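Local coordinates for protein chloramphenicol acetyltransferase (Aliivibrio fischeri, PDB 6PXA) that binds taurocholic acid and probably transfers the acetyl group of acetyl-CoA to chloramphenicol, as a hexapeptide-repeat acyltransferase, at residues 42-50 and 83-91; 119-128 and 136-144. All coordinates share one frame; numbering follows the deposited sequence. Where two conformers were deposited one is given.

How the contacts relate
Both contacts join successive coils of one left-handed beta-helix through short parallel strands, but on different faces of the prism. Contact 1 belongs to the sheet of strands 47-48, 84-86, 135-136 and 153-154; contact 2 belongs to the one holding 122-124 and 141-142. They meet where 136-144 begins, since Ile-136 probably makes backbone hydrogen bonds with Thr-84 and Met-86. Contact 1 is buried, with aliphatic and aromatic packing on one face and polar links to a second subunit on the other. Contact 2 is only partly buried: its inward isoleucine and valines are apolar, whereas its outer side carries a histidine, and its ends an asparagine-aspartate pair and a turn bridged by water.

Contact 1: residues 42-50 and 83-91; sequences FEEQAVRYL and ATFMMAGNQ. With TCH (taurocholic acid), chain R.
Ala-46 O receives the backbone N-H of Phe-85 at 2.7 Å in a nearly straight bond (170°), and the CA-H of Thr-84 adds a weaker contact. This is the first of three parallel-strand bonds that join neighbouring coils of the left-handed beta-helix; Arg-48 N then gives to Phe-85 O, and Met-87 N to Arg-48 O. Side chains alternate across the strands. Val-47 and Phe-85 turn to the face on which Leu-71 also packs, where branched and aromatic carbon suits the buried interior. There Phe-42, whose ring also meets that of Tyr-33, presents its edge to Phe-85, CE1 to CE2 at 3.9 Å.

Arg-48 and Met-86 take the other face, toward a second subunit. The arginine chain is extended from CG to NE, and NE gives an almost linear bond of 3.0 Å to Gln-45 O, an oxygen that lies in the guanidinium plane. That bond fixes the rotation of the group, while NH1 forms a salt bridge with Glu-133 of the second subunit. Thr-84 packs against it: CG2 touches Arg-48 CD at 3.5 Å, and OG1, itself bonded to Gly-82 O, lies over one guanidinium face toward the rim.

The backbone N of Tyr-49 bonds Tyr-37 OH of the second subunit. With CG beside the backbone N (chi1 -50°), the Tyr-49 ring stands next to Met-86, whose sulfur sits in the ring plane, 5.3 Å from the centroid, as a Met-aromatic contact. Over one face comes the amide of Gln-91, its plane turned 43° from the ring and NE2 lying 3.2 Å from Tyr-49 CD2. Gln-91 ends the type II' turn that starts at Ala-88 and reaches the taurocholate pocket, where its carbonyl O comes within 3.3 Å of steroid carbon C15.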
loop_
_atom_site.group_PDB
_atom_site.type_symbol
_atom_site.label_atom_id
_atom_site.label_comp_id
_atom_site.label_asym_id
_atom_site.label_seq_id
_atom_site.Cartn_x
_atom_site.Cartn_y
_atom_site.Cartn_z
ATOM N N PHE B 42 -15.816 6.963 5.526
ATOM C CA PHE B 42 -14.719 7.052 6.479
ATOM C C PHE B 42 -14.807 5.954 7.544
ATOM O O PHE B 42 -13.814 5.274 7.831
ATOM C CB PHE B 42 -14.746 8.445 7.115
ATOM C CG PHE B 42 -13.651 8.687 8.115
ATOM C CD1 PHE B 42 -12.359 8.896 7.696
ATOM C CD2 PHE B 42 -13.933 8.754 9.470
ATOM C CE1 PHE B 42 -11.345 9.131 8.607
ATOM C CE2 PHE B 42 -12.926 8.995 10.392
ATOM C CZ PHE B 42 -11.628 9.179 9.958
ATOM N N GLU B 43 -15.998 5.751 8.133
ATOM C CA GLU B 43 -16.129 4.777 9.217
ATOM C C GLU B 43 -16.111 3.333 8.746
ATOM O O GLU B 43 -15.874 2.438 9.561
ATOM C CB GLU B 43 -17.417 5.009 10.025
ATOM C CG GLU B 43 -17.314 6.212 10.940
ATOM C CD GLU B 43 -18.459 6.270 11.946
ATOM O OE1 GLU B 43 -19.631 6.349 11.531
ATOM O OE2 GLU B 43 -18.169 6.223 13.154
ATOM N N GLU B 44 -16.348 3.062 7.469
ATOM C CA GLU B 44 -16.320 1.666 7.062
ATOM C C GLU B 44 -15.028 1.259 6.375
ATOM O O GLU B 44 -14.780 0.063 6.253
ATOM C CB GLU B 44 -17.520 1.332 6.178
ATOM C CG GLU B 44 -17.619 2.095 4.920
ATOM C CD GLU B 44 -19.008 2.025 4.323
ATOM O OE1 GLU B 44 -19.180 2.444 3.161
ATOM O OE2 GLU B 44 -19.932 1.552 5.017
ATOM N N GLN B 45 -14.168 2.205 6.009
ATOM C CA GLN B 45 -12.994 1.946 5.167
ATOM C C GLN B 45 -11.702 2.487 5.767
ATOM O O GLN B 45 -10.670 1.818 5.723
ATOM C CB GLN B 45 -13.251 2.590 3.779
ATOM C CG GLN B 45 -12.120 2.466 2.771
ATOM C CD GLN B 45 -11.945 1.051 2.283
ATOM O OE1 GLN B 45 -12.893 0.273 2.271
ATOM N NE2 GLN B 45 -10.729 0.706 1.882
ATOM N N ALA B 46 -11.737 3.683 6.337
ATOM C CA ALA B 46 -10.552 4.340 6.869
ATOM C C ALA B 46 -10.261 3.971 8.318
ATOM O O ALA B 46 -9.092 3.889 8.713
ATOM C CB ALA B 46 -10.721 5.863 6.761
ATOM N N VAL B 47 -11.288 3.812 9.142
ATOM C CA VAL B 47 -11.103 3.519 10.560
ATOM C C VAL B 47 -11.333 2.035 10.754
ATOM O O VAL B 47 -12.438 1.535 10.515
ATOM C CB VAL B 47 -12.046 4.353 11.437
ATOM C CG1 VAL B 47 -11.762 4.076 12.916
ATOM C CG2 VAL B 47 -11.863 5.821 11.123
ATOM N N ARG B 48 -10.294 1.314 11.152
ATOM C CA ARG B 48 -10.354 -0.139 11.099
ATOM C C ARG B 48 -10.152 -0.749 12.473
ATOM O O ARG B 48 -9.281 -0.318 13.240
ATOM C CB ARG B 48 -9.315 -0.719 10.113
ATOM C CG ARG B 48 -9.419 -0.112 8.739
ATOM C CD ARG B 48 -8.554 -0.850 7.726
ATOM N NE ARG B 48 -8.732 -0.325 6.375
ATOM C CZ ARG B 48 -8.055 -0.769 5.322
ATOM N NH1 ARG B 48 -7.178 -1.752 5.483
ATOM N NH2 ARG B 48 -8.274 -0.244 4.121
ATOM N N TYR B 49 -10.971 -1.767 12.749
ATOM C CA TYR B 49 -10.909 -2.599 13.948
ATOM C C TYR B 49 -11.322 -1.832 15.190
ATOM O O TYR B 49 -10.880 -2.163 16.287
ATOM C CB TYR B 49 -9.519 -3.217 14.150
ATOM C CG TYR B 49 -8.994 -3.903 12.901
ATOM C CD1 TYR B 49 -9.490 -5.142 12.508
ATOM C CD2 TYR B 49 -8.004 -3.302 12.111
ATOM C CE1 TYR B 49 -9.011 -5.793 11.375
ATOM C CE2 TYR B 49 -7.507 -3.968 10.954
ATOM C CZ TYR B 49 -8.026 -5.188 10.588
ATOM O OH TYR B 49 -7.548 -5.835 9.443
ATOM N N LEU B 50 -12.180 -0.824 15.029
ATOM C CA LEU B 50 -12.714 -0.042 16.158
ATOM C C LEU B 50 -14.080 -0.590 16.581
ATOM O O LEU B 50 -15.086 -0.386 15.887
ATOM C CB LEU B 50 -12.813 1.431 15.774
ATOM C CG LEU B 50 -13.087 2.332 16.978
ATOM C CD1 LEU B 50 -12.043 2.082 18.031
ATOM C CD2 LEU B 50 -13.008 3.748 16.540
ATOM N N ALA B 83 -6.587 6.695 3.313
ATOM C CA ALA B 83 -5.876 6.795 4.577
ATOM C C ALA B 83 -6.528 5.871 5.611
ATOM O O ALA B 83 -7.743 5.660 5.607
ATOM C CB ALA B 83 -5.856 8.249 5.055
ATOM N N THR B 84 -5.707 5.247 6.442
ATOM C CA THR B 84 -6.164 4.158 7.298
ATOM C C THR B 84 -5.689 4.381 8.724
ATOM O O THR B 84 -4.498 4.647 8.959
ATOM C CB THR B 84 -5.664 2.800 6.776
ATOM O OG1 THR B 84 -6.239 2.552 5.483
ATOM C CG2 THR B 84 -6.094 1.688 7.711
ATOM N N PHE B 85 -6.629 4.296 9.666
ATOM C CA PHE B 85 -6.354 4.301 11.102
ATOM C C PHE B 85 -6.541 2.889 11.641
ATOM O O PHE B 85 -7.655 2.347 11.641
ATOM C CB PHE B 85 -7.260 5.296 11.820
ATOM C CG PHE B 85 -7.093 6.702 11.311
ATOM C CD1 PHE B 85 -6.086 7.515 11.812
ATOM C CD2 PHE B 85 -7.910 7.186 10.301
ATOM C CE1 PHE B 85 -5.915 8.802 11.326
ATOM C CE2 PHE B 85 -7.745 8.468 9.802
ATOM C CZ PHE B 85 -6.738 9.281 10.332
ATOM N N MET B 86 -5.456 2.286 12.085
ATOM C CA MET B 86 -5.538 0.929 12.616
ATOM C C MET B 86 -5.846 0.992 14.105
ATOM O O MET B 86 -5.060 1.551 14.876
ATOM C CB MET B 86 -4.241 0.176 12.355
ATOM C CG MET B 86 -3.940 0.039 10.836
ATOM S SD MET B 86 -4.988 -1.074 9.929
ATOM C CE MET B 86 -4.216 -2.633 10.390
ATOM N N MET B 87 -6.990 0.437 14.508
ATOM C CA MET B 87 -7.361 0.474 15.909
ATOM C C MET B 87 -7.183 -0.926 16.483
ATOM O O MET B 87 -6.607 -1.801 15.829
ATOM C CB MET B 87 -8.770 1.036 16.056
ATOM C CG MET B 87 -8.942 2.471 15.462
ATOM S SD MET B 87 -7.717 3.667 16.050
ATOM C CE MET B 87 -8.297 3.933 17.752
ATOM N N ALA B 88 -7.650 -1.116 17.729
ATOM C CA ALA B 88 -7.642 -2.397 18.444
ATOM C C ALA B 88 -6.243 -2.863 18.835
ATOM O O ALA B 88 -6.020 -4.067 19.024
ATOM C CB ALA B 88 -8.355 -3.502 17.650
ATOM N N GLY B 89 -5.305 -1.938 19.006
ATOM C CA GLY B 89 -4.020 -2.301 19.598
ATOM C C GLY B 89 -3.348 -3.461 18.907
ATOM O O GLY B 89 -3.263 -3.520 17.673
ATOM N N ASN B 90 -2.866 -4.416 19.692
ATOM C CA ASN B 90 -2.191 -5.574 19.114
ATOM C C ASN B 90 -3.154 -6.626 18.591
ATOM O O ASN B 90 -2.698 -7.701 18.193
ATOM C CB ASN B 90 -1.253 -6.212 20.147
ATOM C CG ASN B 90 -2.001 -6.844 21.339
ATOM O OD1 ASN B 90 -3.218 -6.712 21.482
ATOM N ND2 ASN B 90 -1.254 -7.538 22.192
ATOM N N GLN B 91 -4.463 -6.365 18.616
ATOM C CA GLN B 91 -5.474 -7.335 18.179
ATOM C C GLN B 91 -5.238 -8.736 18.758
ATOM O O GLN B 91 -5.522 -9.742 18.107
ATOM C CB GLN B 91 -5.543 -7.391 16.653
ATOM C CG GLN B 91 -5.924 -6.073 16.019
ATOM C CD GLN B 91 -6.035 -6.157 14.491
ATOM O OE1 GLN B 91 -6.265 -7.231 13.924
ATOM N NE2 GLN B 91 -5.879 -5.017 13.829
HETATM C C1 TCH R . -11.814 -7.594 19.289
HETATM C C2 TCH R . -12.892 -8.501 20.016
HETATM C C3 TCH R . -12.442 -8.845 21.459
HETATM O O3 TCH R . -13.345 -9.729 22.015
HETATM C C4 TCH R . -10.998 -9.473 21.505
HETATM C C5 TCH R . -9.952 -8.595 20.775
HETATM C C6 TCH R . -8.559 -9.278 20.773
HETATM C C7 TCH R . -8.440 -10.519 19.786
HETATM O O7 TCH R . -9.119 -11.616 20.289
HETATM C C8 TCH R . -8.968 -10.197 18.372
HETATM C C9 TCH R . -10.415 -9.566 18.485
HETATM C C10 TCH R . -10.429 -8.266 19.322
HETATM C C11 TCH R . -10.988 -9.384 17.063
HETATM C C12 TCH R . -10.923 -10.541 16.207
HETATM O O12 TCH R . -11.890 -11.516 16.553
HETATM C C13 TCH R . -9.460 -11.290 16.225
HETATM C C14 TCH R . -9.078 -11.512 17.505
HETATM C C15 TCH R . -7.642 -12.215 17.348
HETATM C C16 TCH R . -7.888 -13.158 16.265
HETATM C C17 TCH R . -9.249 -12.794 15.647
HETATM C C18 TCH R . -8.465 -10.387 15.478
HETATM C C19 TCH R . -9.446 -7.249 18.753
HETATM O O1S TCH R . -7.662 -21.573 17.732
HETATM C C20 TCH R . -9.181 -12.919 14.195
HETATM C C21 TCH R . -10.463 -12.466 13.432
HETATM C C22 TCH R . -8.956 -14.439 13.942
HETATM C C23 TCH R . -10.193 -15.304 14.182
HETATM C C24 TCH R . -9.779 -16.753 13.992
HETATM N N24 TCH R . -9.355 -17.520 15.141
HETATM O O24 TCH R . -9.777 -17.259 12.918
HETATM C C25 TCH R . -8.949 -18.892 14.938
HETATM C C26 TCH R . -8.157 -19.331 16.159
HETATM S S26 TCH R . -8.463 -21.093 16.380
HETATM O O2S TCH R . -10.100 -21.290 16.395
HETATM O O3S TCH R . -7.787 -21.920 15.118
#

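Contact 2: residues 119-128 and 136-144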
loop_
_atom_site.group_PDB
_atom_site.type_symbol
_atom_site.label_atom_id
_atom_site.label_comp_id
_atom_site.label_asym_id
_atom_site.label_seq_id
_atom_site.Cartn_x
_atom_site.Cartn_y
_atom_site.Cartn_z
ATOM N N ALA B 119 -3.234 -0.025 23.151
ATOM C CA ALA B 119 -2.089 0.771 22.759
ATOM C C ALA B 119 -2.256 2.228 23.137
ATOM O O ALA B 119 -1.315 3.013 22.965
ATOM C CB ALA B 119 -1.860 0.659 21.248
ATOM N N GLY B 120 -3.416 2.600 23.666
ATOM C CA GLY B 120 -3.743 3.986 23.901
ATOM C C GLY B 120 -4.431 4.582 22.696
ATOM O O GLY B 120 -4.437 4.018 21.591
ATOM N N ASP B 121 -4.998 5.766 22.904
ATOM C CA ASP B 121 -5.743 6.438 21.846
ATOM C C ASP B 121 -4.853 6.834 20.663
ATOM O O ASP B 121 -3.671 7.158 20.818
ATOM C CB ASP B 121 -6.414 7.704 22.386
ATOM C CG ASP B 121 -7.562 7.407 23.361
ATOM O OD1 ASP B 121 -7.929 6.217 23.575
ATOM O OD2 ASP B 121 -8.128 8.396 23.895
ATOM N N THR B 122 -5.446 6.821 19.477
ATOM C CA THR B 122 -4.849 7.446 18.296
ATOM C C THR B 122 -5.353 8.882 18.239
ATOM O O THR B 122 -6.565 9.118 18.190
ATOM C CB THR B 122 -5.198 6.687 17.023
ATOM O OG1 THR B 122 -4.631 5.375 17.106
ATOM C CG2 THR B 122 -4.602 7.378 15.807
ATOM N N ILE B 123 -4.433 9.837 18.306
ATOM C CA ILE B 123 -4.777 11.246 18.340
ATOM C C ILE B 123 -4.172 11.903 17.117
ATOM O O ILE B 123 -2.958 11.817 16.904
ATOM C CB ILE B 123 -4.268 11.918 19.619
ATOM C CG1 ILE B 123 -4.779 11.162 20.843
ATOM C CG2 ILE B 123 -4.739 13.355 19.661
ATOM C CD1 ILE B 123 -4.238 11.675 22.165
ATOM N N VAL B 124 -5.013 12.577 16.339
ATOM C CA VAL B 124 -4.575 13.482 15.282
ATOM C C VAL B 124 -4.927 14.906 15.707
ATOM O O VAL B 124 -6.092 15.208 16.009
ATOM C CB VAL B 124 -5.195 13.119 13.927
ATOM C CG1 VAL B 124 -4.665 14.063 12.841
ATOM C CG2 VAL B 124 -4.861 11.669 13.567
ATOM N N GLY B 125 -3.914 15.772 15.771
ATOM C CA GLY B 125 -4.109 17.140 16.207
ATOM C C GLY B 125 -4.822 17.963 15.149
ATOM O O GLY B 125 -5.449 17.409 14.244
ATOM N N ASN B 126 -4.706 19.282 15.234
ATOM C CA ASN B 126 -5.439 20.201 14.376
ATOM C C ASN B 126 -4.588 20.591 13.179
ATOM O O ASN B 126 -3.357 20.629 13.258
ATOM C CB ASN B 126 -5.834 21.458 15.151
ATOM C CG ASN B 126 -6.582 21.127 16.416
ATOM O OD1 ASN B 126 -7.773 20.851 16.373
ATOM N ND2 ASN B 126 -5.880 21.122 17.546
ATOM N N ASP B 127 -5.264 20.884 12.068
ATOM C CA ASP B 127 -4.611 21.345 10.853
ATOM C C ASP B 127 -3.612 20.301 10.341
ATOM O O ASP B 127 -2.477 20.619 9.982
ATOM C CB ASP B 127 -3.931 22.696 11.082
ATOM C CG ASP B 127 -3.335 23.266 9.786
ATOM O OD1 ASP B 127 -4.016 23.181 8.742
ATOM O OD2 ASP B 127 -2.190 23.758 9.801
ATOM N N VAL B 128 -4.035 19.041 10.323
ATOM C CA VAL B 128 -3.178 17.935 9.888
ATOM C C VAL B 128 -3.670 17.424 8.553
ATOM O O VAL B 128 -4.872 17.192 8.365
ATOM C CB VAL B 128 -3.132 16.809 10.945
ATOM C CG1 VAL B 128 -2.410 15.569 10.394
ATOM C CG2 VAL B 128 -2.448 17.295 12.199
ATOM N N ILE B 136 -1.864 4.746 9.676
ATOM C CA ILE B 136 -1.594 5.257 11.024
ATOM C C ILE B 136 -1.774 4.103 12.015
ATOM O O ILE B 136 -2.888 3.595 12.195
ATOM C CB ILE B 136 -2.540 6.413 11.373
ATOM C CG1 ILE B 136 -2.537 7.475 10.278
ATOM C CG2 ILE B 136 -2.134 7.050 12.677
ATOM C CD1 ILE B 136 -1.183 8.088 10.085
ATOM N N MET B 137 -0.689 3.675 12.647
ATOM C CA MET B 137 -0.722 2.489 13.500
ATOM C C MET B 137 -1.234 2.841 14.899
ATOM O O MET B 137 -1.339 4.019 15.251
ATOM C CB MET B 137 0.667 1.858 13.544
ATOM C CG MET B 137 1.217 1.396 12.174
ATOM S SD MET B 137 0.295 0.085 11.406
ATOM C CE MET B 137 -0.969 0.954 10.716
ATOM N N PRO B 138 -1.595 1.833 15.723
ATOM C CA PRO B 138 -2.248 2.138 17.013
ATOM C C PRO B 138 -1.374 2.955 17.943
ATOM O O PRO B 138 -0.151 2.809 17.975
ATOM C CB PRO B 138 -2.532 0.754 17.616
ATOM C CG PRO B 138 -2.552 -0.208 16.394
ATOM C CD PRO B 138 -1.523 0.376 15.465
ATOM N N GLY B 139 -2.032 3.828 18.713
ATOM C CA GLY B 139 -1.410 4.558 19.789
ATOM C C GLY B 139 -0.618 5.792 19.411
ATOM O O GLY B 139 -0.093 6.442 20.309
ATOM N N VAL B 140 -0.484 6.139 18.110
ATOM C CA VAL B 140 0.361 7.278 17.738
ATOM C C VAL B 140 -0.366 8.606 17.973
ATOM O O VAL B 140 -1.599 8.710 17.913
ATOM C CB VAL B 140 0.827 7.154 16.279
ATOM C CG1 VAL B 140 1.644 5.883 16.079
ATOM C CG2 VAL B 140 -0.352 7.130 15.437
ATOM N N HIS B 141 0.418 9.642 18.247
ATOM C CA HIS B 141 -0.094 11.008 18.357
ATOM C C HIS B 141 0.556 11.852 17.254
ATOM O O HIS B 141 1.782 11.975 17.204
ATOM C CB HIS B 141 0.183 11.562 19.766
ATOM C CG HIS B 141 -0.406 12.914 20.044
ATOM N ND1 HIS B 141 -0.816 13.784 19.051
ATOM C CD2 HIS B 141 -0.611 13.565 21.217
ATOM C CE1 HIS B 141 -1.265 14.901 19.602
ATOM N NE2 HIS B 141 -1.145 14.793 20.913
ATOM N N ILE B 142 -0.251 12.434 16.380
ATOM C CA ILE B 142 0.248 13.289 15.295
ATOM C C ILE B 142 -0.062 14.726 15.672
ATOM O O ILE B 142 -1.228 15.125 15.682
ATOM C CB ILE B 142 -0.365 12.929 13.932
ATOM C CG1 ILE B 142 -0.008 11.496 13.546
ATOM C CG2 ILE B 142 0.124 13.896 12.831
ATOM C CD1 ILE B 142 -0.819 10.970 12.379
ATOM N N GLY B 143 0.980 15.508 15.946
ATOM C CA GLY B 143 0.799 16.853 16.451
ATOM C C GLY B 143 0.182 17.797 15.431
ATOM O O GLY B 143 0.133 17.537 14.235
ATOM N N ASP B 144 -0.292 18.931 15.941
ATOM C CA ASP B 144 -0.888 19.972 15.110
ATOM C C ASP B 144 0.014 20.379 13.945
ATOM O O ASP B 144 1.227 20.545 14.095
ATOM C CB ASP B 144 -1.156 21.233 15.945
ATOM C CG ASP B 144 -2.064 20.986 17.116
ATOM O OD1 ASP B 144 -3.134 20.374 16.935
ATOM O OD2 ASP B 144 -1.711 21.436 18.221
HETATM O O HOH W 1 -5.003 3.507 18.838
HETATM O O HOH W 2 -4.560 4.114 14.549
#
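Asp-144, Ile-123 and Ile-142 carry this contact between two parallel coils of the hexapeptide-repeat beta-helix. Ile-123 is bonded through both of its backbone polar atoms: its N gives to Val-140 O, and its O receives Ile-142 N at 2.8 Å. On the outer face its CG2 lies over the ring of the exposed His-141, 4.0 Å from the centroid, as a CH-pi contact. Ile-142 points to the opposite face, where CG2 meets Val-128 CG1 at 3.9 Å; beta-branched residues fit both the strand and the packed inside of the coil.

One end of the pairing is polar. Asp-144 CG lies beside its own backbone N (chi1 -58°), bringing OD1 to Asn-126. Asn-126 N meets the anti lone pair of Asp-144 OD1 at 2.6 Å in a nearly straight bond, while Asn-126 ND2 comes to the same oxygen from above the carboxylate plane at 2.9 Å, a more bent bond. Gly-125, having no CB, leaves room for this oxygen. At the other end a water joins Gly-120 O, Gly-139 N and the hydroxyl of Thr-122. With two N-H groups on OD1, the negative charge of Asp-144 is probably stabilised, and Asn-126, whose OD1 accepts from Lys-75 N, is held in its amide orientation.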